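Local coordinates for N-alpha-acetyltransferase 38, NatC auxiliary subunit (Saccharomyces cerevisiae, PDB 6YGA), which serves as the small auxiliary subunit of the heterotrimeric NatC complex, which acetylates the N-termini of nascent proteins that begin with methionine followed by a hydrophobic or amphipathic residue, at the interface of chains B and A. Residues are numbered along the deposited sequence; one frame, centred on the assembly and turned at random. Chains: chain A, N-alpha-acetyltransferase 38, NatC auxiliary subunit; chain B, N-alpha-acetyltransferase 35, NatC auxiliary subunit.

Contact 1: the interface of chains B and A. Residues chain B 18, 20-21; chain A 15, 67-69.
B:Leu21 pairs with A:Asp69 in an antiparallel beta bridge, which sets the short strand 21-23 of the large subunit along the end of strand 63-69 of the LSM-family subunit. The B:Leu21 side chain turns in toward chain A, crossing A:Asp69 at about a right angle, and its CD2 methyl packs 3.6 Å from CA of A:Asp69. The same methyl faces the CD1 methyl of A:Ile15 on strand 13-18, at 3.9 Å. A:Ile15 CD1 also lies 3.9 Å above the plane of the B:Phe18 ring, displaced toward the rim, so that one isoleucine methyl touches both leucine and phenylalanine. With CG anti to its carbonyl carbon (chi1 -61°), B:Phe18 carries its ring toward A:Ile15. The ring also meets A:Asp69 at its edge: OD2 of the carboxylate lies in the ring plane, CD2 comes within 3.6 Å of the carboxylate carbon CG, and the two planes are steeply inclined at 74°. The other carboxylate oxygen, OD1, is modelled 2.7 Å from the backbone O of B:Gln20. Both atoms are normally acceptors, so this approach is doubtful as a bond unless a proton lies between them. A:Met67, modelled as selenomethionine, borders the leucine more loosely. The patch thus extends the LSM sheet with a strand from the partner and packs aliphatic and aromatic groups beside it, helping to hold the two auxiliary subunits of NatC together.

Contact 2: the interface of chains B and A. Residues chain B 24, 27, 31; chain A 4-6, 9.
Helix 25-34 of chain B, carrying B:Leu27 and B:Leu31, lies against the N-terminal segment of chain A, where A:Leu4 and A:Lys5 are extended before the chain tightens into the 3-10 helix 6-8. B:Leu31 buries the most surface here. Its CD1 methyl rests on the peptide that joins A:Lys5 to A:Leu6, 3.5 Å from the A:Leu6 N, while its CD2 branch is directed toward the carbonyl O of A:Leu4. Nearer the helix backbone, CB of B:Leu31 is met by the branch point of the A:Leu6 side chain, CG, at 3.6 Å; both A:Leu6 methyls also reach B:Leu31, so A:Leu6 packs against the CB and CD1 side of B:Leu31. One turn earlier, B:Leu27 has CG anti to its backbone N (chi1 175°), and this extends its CD2 methyl toward chain A. There CD2 meets the CD1 methyl of A:Leu4 at 3.8 Å, the two side chains crossing at about a right angle, and it also approaches the outer end of the A:Phe9 ring, 4.1 Å from CZ. B:Val24, just ahead of the helix, comes toward A:Phe9 from the opposite direction and places CG1 3.8 Å from CZ. The CZ end of the ring is therefore shared by valine and leucine, both set off its plane to the same side. This hydrophobic seat docks the N-terminal end of the small subunit on the helix of the large one and supports assembly of the auxiliary pair.

Contact 1: the interface of chains B and A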
ATOM      1  N   PHE B  18      31.358  32.930  10.242  1.00114.47           N
ATOM      2  CA  PHE B  18      31.176  34.121   9.421  1.00114.95           C
ATOM      3  C   PHE B  18      32.043  35.249   9.969  1.00126.41           C
ATOM      4  O   PHE B  18      31.929  35.614  11.144  1.00126.18           O
ATOM      5  CB  PHE B  18      29.705  34.535   9.388  1.00106.01           C
ATOM      6  CG  PHE B  18      28.797  33.489   8.806  1.00 95.92           C
ATOM      7  CD1 PHE B  18      28.122  32.604   9.629  1.00 89.83           C
ATOM      8  CD2 PHE B  18      28.622  33.389   7.434  1.00 93.07           C
ATOM      9  CE1 PHE B  18      27.285  31.639   9.095  1.00 85.40           C
ATOM     10  CE2 PHE B  18      27.786  32.426   6.894  1.00 87.27           C
ATOM     11  CZ  PHE B  18      27.118  31.551   7.725  1.00 83.79           C
ATOM     12  N   GLN B  20      32.123  38.510   9.151  1.00140.45           N
ATOM     13  CA  GLN B  20      31.420  39.764   9.404  1.00139.15           C
ATOM     14  C   GLN B  20      29.959  39.618   9.008  1.00132.83           C
ATOM     15  O   GLN B  20      29.655  39.279   7.861  1.00131.52           O
ATOM     16  CB  GLN B  20      32.074  40.918   8.641  1.00143.43           C
ATOM     17  CG  GLN B  20      31.439  42.269   8.911  1.00145.92           C
ATOM     18  CD  GLN B  20      31.493  42.663  10.373  1.00147.20           C
ATOM     19  OE1 GLN B  20      32.377  42.232  11.115  1.00146.98           O
ATOM     20  NE2 GLN B  20      30.542  43.487  10.797  1.00148.70           N
ATOM     21  N   LEU B  21      29.063  39.883   9.956  1.00128.39           N
ATOM     22  CA  LEU B  21      27.625  39.780   9.741  1.00121.47           C
ATOM     23  C   LEU B  21      26.978  41.144   9.924  1.00120.99           C
ATOM     24  O   LEU B  21      27.326  41.886  10.847  1.00124.83           O
ATOM     25  CB  LEU B  21      26.990  38.777  10.710  1.00115.53           C
ATOM     26  CG  LEU B  21      27.311  37.299  10.497  1.00110.29           C
ATOM     27  CD1 LEU B  21      26.582  36.448  11.518  1.00107.32           C
ATOM     28  CD2 LEU B  21      26.937  36.870   9.091  1.00108.40           C
TER
ATOM     29  N   ILE A  15      21.083  34.318   8.290  1.00 89.77           N
ATOM     30  CA  ILE A  15      21.145  33.975   9.705  1.00 91.63           C
ATOM     31  C   ILE A  15      19.889  34.529  10.363  1.00 92.93           C
ATOM     32  O   ILE A  15      19.667  35.746  10.364  1.00 97.94           O
ATOM     33  CB  ILE A  15      22.413  34.527  10.373  1.00 95.37           C
ATOM     34  CG1 ILE A  15      23.649  33.720   9.956  1.00 94.97           C
ATOM     35  CG2 ILE A  15      22.266  34.516  11.886  1.00 97.97           C
ATOM     36  CD1 ILE A  15      24.253  34.122   8.621  1.00 94.95           C
HETATM   37  N   MSE A  67      20.101  38.295   9.481  1.00108.72           N
HETATM   38  CA  MSE A  67      21.455  38.769   9.209  1.00113.52           C
HETATM   39  C   MSE A  67      22.083  38.049   8.019  1.00110.77           C
HETATM   40  O   MSE A  67      21.780  36.886   7.762  1.00106.38           O
HETATM   41  CB  MSE A  67      22.334  38.602  10.447  1.00119.14           C
HETATM   42  CG  MSE A  67      21.915  39.474  11.614  1.00127.79           C
HETATM   43 SE   MSE A  67      23.228  39.425  13.047  1.00137.82          SE
HETATM   44  CE  MSE A  67      22.327  40.599  14.311  0.51142.97           C
ATOM     45  N   ILE A  68      22.952  38.750   7.291  1.00119.15           N
ATOM     46  CA  ILE A  68      23.635  38.192   6.131  1.00100.79           C
ATOM     47  C   ILE A  68      25.123  38.492   6.253  1.00111.08           C
ATOM     48  O   ILE A  68      25.529  39.472   6.887  1.00110.67           O
ATOM     49  CB  ILE A  68      23.065  38.742   4.799  1.00100.28           C
ATOM     50  CG1 ILE A  68      23.509  37.879   3.614  1.00 98.53           C
ATOM     51  CG2 ILE A  68      23.493  40.183   4.579  1.00106.59           C
ATOM     52  CD1 ILE A  68      23.025  38.386   2.269  1.00 98.68           C
ATOM     53  N   ASP A  69      25.939  37.624   5.656  1.00110.46           N
ATOM     54  CA  ASP A  69      27.381  37.831   5.650  1.00114.87           C
ATOM     55  C   ASP A  69      27.721  39.115   4.906  1.00119.92           C
ATOM     56  O   ASP A  69      27.148  39.410   3.853  1.00120.09           O
ATOM     57  CB  ASP A  69      28.083  36.641   4.993  1.00113.72           C
ATOM     58  CG  ASP A  69      29.456  36.370   5.584  1.00117.12           C
ATOM     59  OD1 ASP A  69      29.705  36.778   6.737  1.00118.46           O
ATOM     60  OD2 ASP A  69      30.289  35.747   4.893  1.00117.97           O
TER

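Contact 2: the interface of chains B and A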
ATOM      1  N   VAL B  24      20.045  42.858   8.691  1.00122.62           N
ATOM      2  CA  VAL B  24      19.261  43.314   7.549  1.00124.09           C
ATOM      3  C   VAL B  24      17.776  43.144   7.863  1.00122.32           C
ATOM      4  O   VAL B  24      16.940  43.066   6.956  1.00122.28           O
ATOM      5  CB  VAL B  24      19.660  42.551   6.267  1.00124.12           C
ATOM      6  CG1 VAL B  24      19.261  43.327   5.016  1.00127.76           C
ATOM      7  CG2 VAL B  24      21.157  42.279   6.253  1.00126.06           C
ATOM      8  N   LEU B  27      15.806  46.348   6.549  1.00112.07           N
ATOM      9  CA  LEU B  27      15.625  46.395   5.100  1.00112.25           C
ATOM     10  C   LEU B  27      14.570  45.394   4.642  1.00110.12           C
ATOM     11  O   LEU B  27      13.815  45.665   3.700  1.00109.33           O
ATOM     12  CB  LEU B  27      16.955  46.131   4.389  1.00110.80           C
ATOM     13  CG  LEU B  27      16.884  46.023   2.859  1.00108.70           C
ATOM     14  CD1 LEU B  27      16.352  47.314   2.251  1.00111.46           C
ATOM     15  CD2 LEU B  27      18.233  45.655   2.250  1.00108.02           C
ATOM     16  N   LEU B  31      10.948  46.481   2.423  1.00115.51           N
ATOM     17  CA  LEU B  31      10.643  45.910   1.116  1.00109.79           C
ATOM     18  C   LEU B  31       9.364  45.082   1.151  1.00105.37           C
ATOM     19  O   LEU B  31       8.555  45.143   0.219  1.00104.77           O
ATOM     20  CB  LEU B  31      11.813  45.055   0.630  1.00104.45           C
ATOM     21  CG  LEU B  31      13.113  45.790   0.300  1.00104.12           C
ATOM     22  CD1 LEU B  31      14.198  44.820  -0.156  1.00100.60           C
ATOM     23  CD2 LEU B  31      12.861  46.851  -0.758  1.00106.05           C
TER
ATOM     24  N   LEU A   4      18.126  48.261  -3.815  1.00113.50           N
ATOM     25  CA  LEU A   4      18.013  46.835  -3.549  1.00110.34           C
ATOM     26  C   LEU A   4      16.572  46.356  -3.655  1.00107.77           C
ATOM     27  O   LEU A   4      15.618  47.131  -3.565  1.00109.15           O
ATOM     28  CB  LEU A   4      18.572  46.472  -2.166  1.00111.47           C
ATOM     29  CG  LEU A   4      20.053  46.091  -2.174  1.00113.74           C
ATOM     30  CD1 LEU A   4      20.455  45.478  -0.844  1.00115.05           C
ATOM     31  CD2 LEU A   4      20.350  45.140  -3.326  1.00111.29           C
ATOM     32  N   LYS A   5      16.443  45.045  -3.851  1.00103.46           N
ATOM     33  CA  LYS A   5      15.162  44.362  -3.905  1.00 99.17           C
ATOM     34  C   LYS A   5      15.298  43.026  -3.190  1.00 94.89           C
ATOM     35  O   LYS A   5      16.401  42.495  -3.034  1.00 94.09           O
ATOM     36  CB  LYS A   5      14.699  44.141  -5.349  1.00 98.17           C
ATOM     37  CG  LYS A   5      14.196  45.387  -6.054  1.00101.24           C
ATOM     38  CD  LYS A   5      12.873  45.851  -5.463  1.00103.42           C
ATOM     39  CE  LYS A   5      12.202  46.894  -6.344  1.00106.65           C
ATOM     40  NZ  LYS A   5      11.774  46.329  -7.654  1.00106.88           N
ATOM     41  N   LEU A   6      14.160  42.482  -2.755  1.00 93.22           N
ATOM     42  CA  LEU A   6      14.164  41.152  -2.152  1.00 91.51           C
ATOM     43  C   LEU A   6      14.610  40.086  -3.146  1.00 91.39           C
ATOM     44  O   LEU A   6      15.203  39.077  -2.748  1.00 91.08           O
ATOM     45  CB  LEU A   6      12.776  40.822  -1.611  1.00 89.03           C
ATOM     46  CG  LEU A   6      12.297  41.635  -0.411  1.00 89.11           C
ATOM     47  CD1 LEU A   6      10.803  41.459  -0.236  1.00 87.99           C
ATOM     48  CD2 LEU A   6      13.039  41.206   0.845  1.00 88.45           C
ATOM     49  N   PHE A   9      18.056  38.851  -2.884  1.00 99.24           N
ATOM     50  CA  PHE A   9      18.447  38.095  -1.699  1.00 97.95           C
ATOM     51  C   PHE A   9      18.226  36.595  -1.847  1.00 96.61           C
ATOM     52  O   PHE A   9      18.976  35.809  -1.254  1.00 97.75           O
ATOM     53  CB  PHE A   9      17.680  38.606  -0.479  1.00 96.84           C
ATOM     54  CG  PHE A   9      18.343  39.757   0.216  1.00 99.65           C
ATOM     55  CD1 PHE A   9      18.388  41.010  -0.372  1.00101.90           C
ATOM     56  CD2 PHE A   9      18.912  39.587   1.465  1.00100.58           C
ATOM     57  CE1 PHE A   9      18.996  42.073   0.276  1.00104.76           C
ATOM     58  CE2 PHE A   9      19.519  40.642   2.120  1.00103.28           C
ATOM     59  CZ  PHE A   9      19.562  41.887   1.526  1.00105.54           C
TER

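Contact 1 and contact 2 share no residue, and the centres of their C-alpha atoms lie about 15 Å apart. On the large subunit they are consecutive: contact 1 ends in strand 21-23, which leads through a short connection into helix 25-34 of contact 2. On the small subunit they draw on separate elements, strands 13-18 and 63-69 for contact 1 and the N-terminal segment for contact 2. A short N-terminal stretch of the large subunit thus follows the small one, first by strand pairing and then by helix packing, which probably fixes both position and orientation of the small subunit within heterotrimeric NatC.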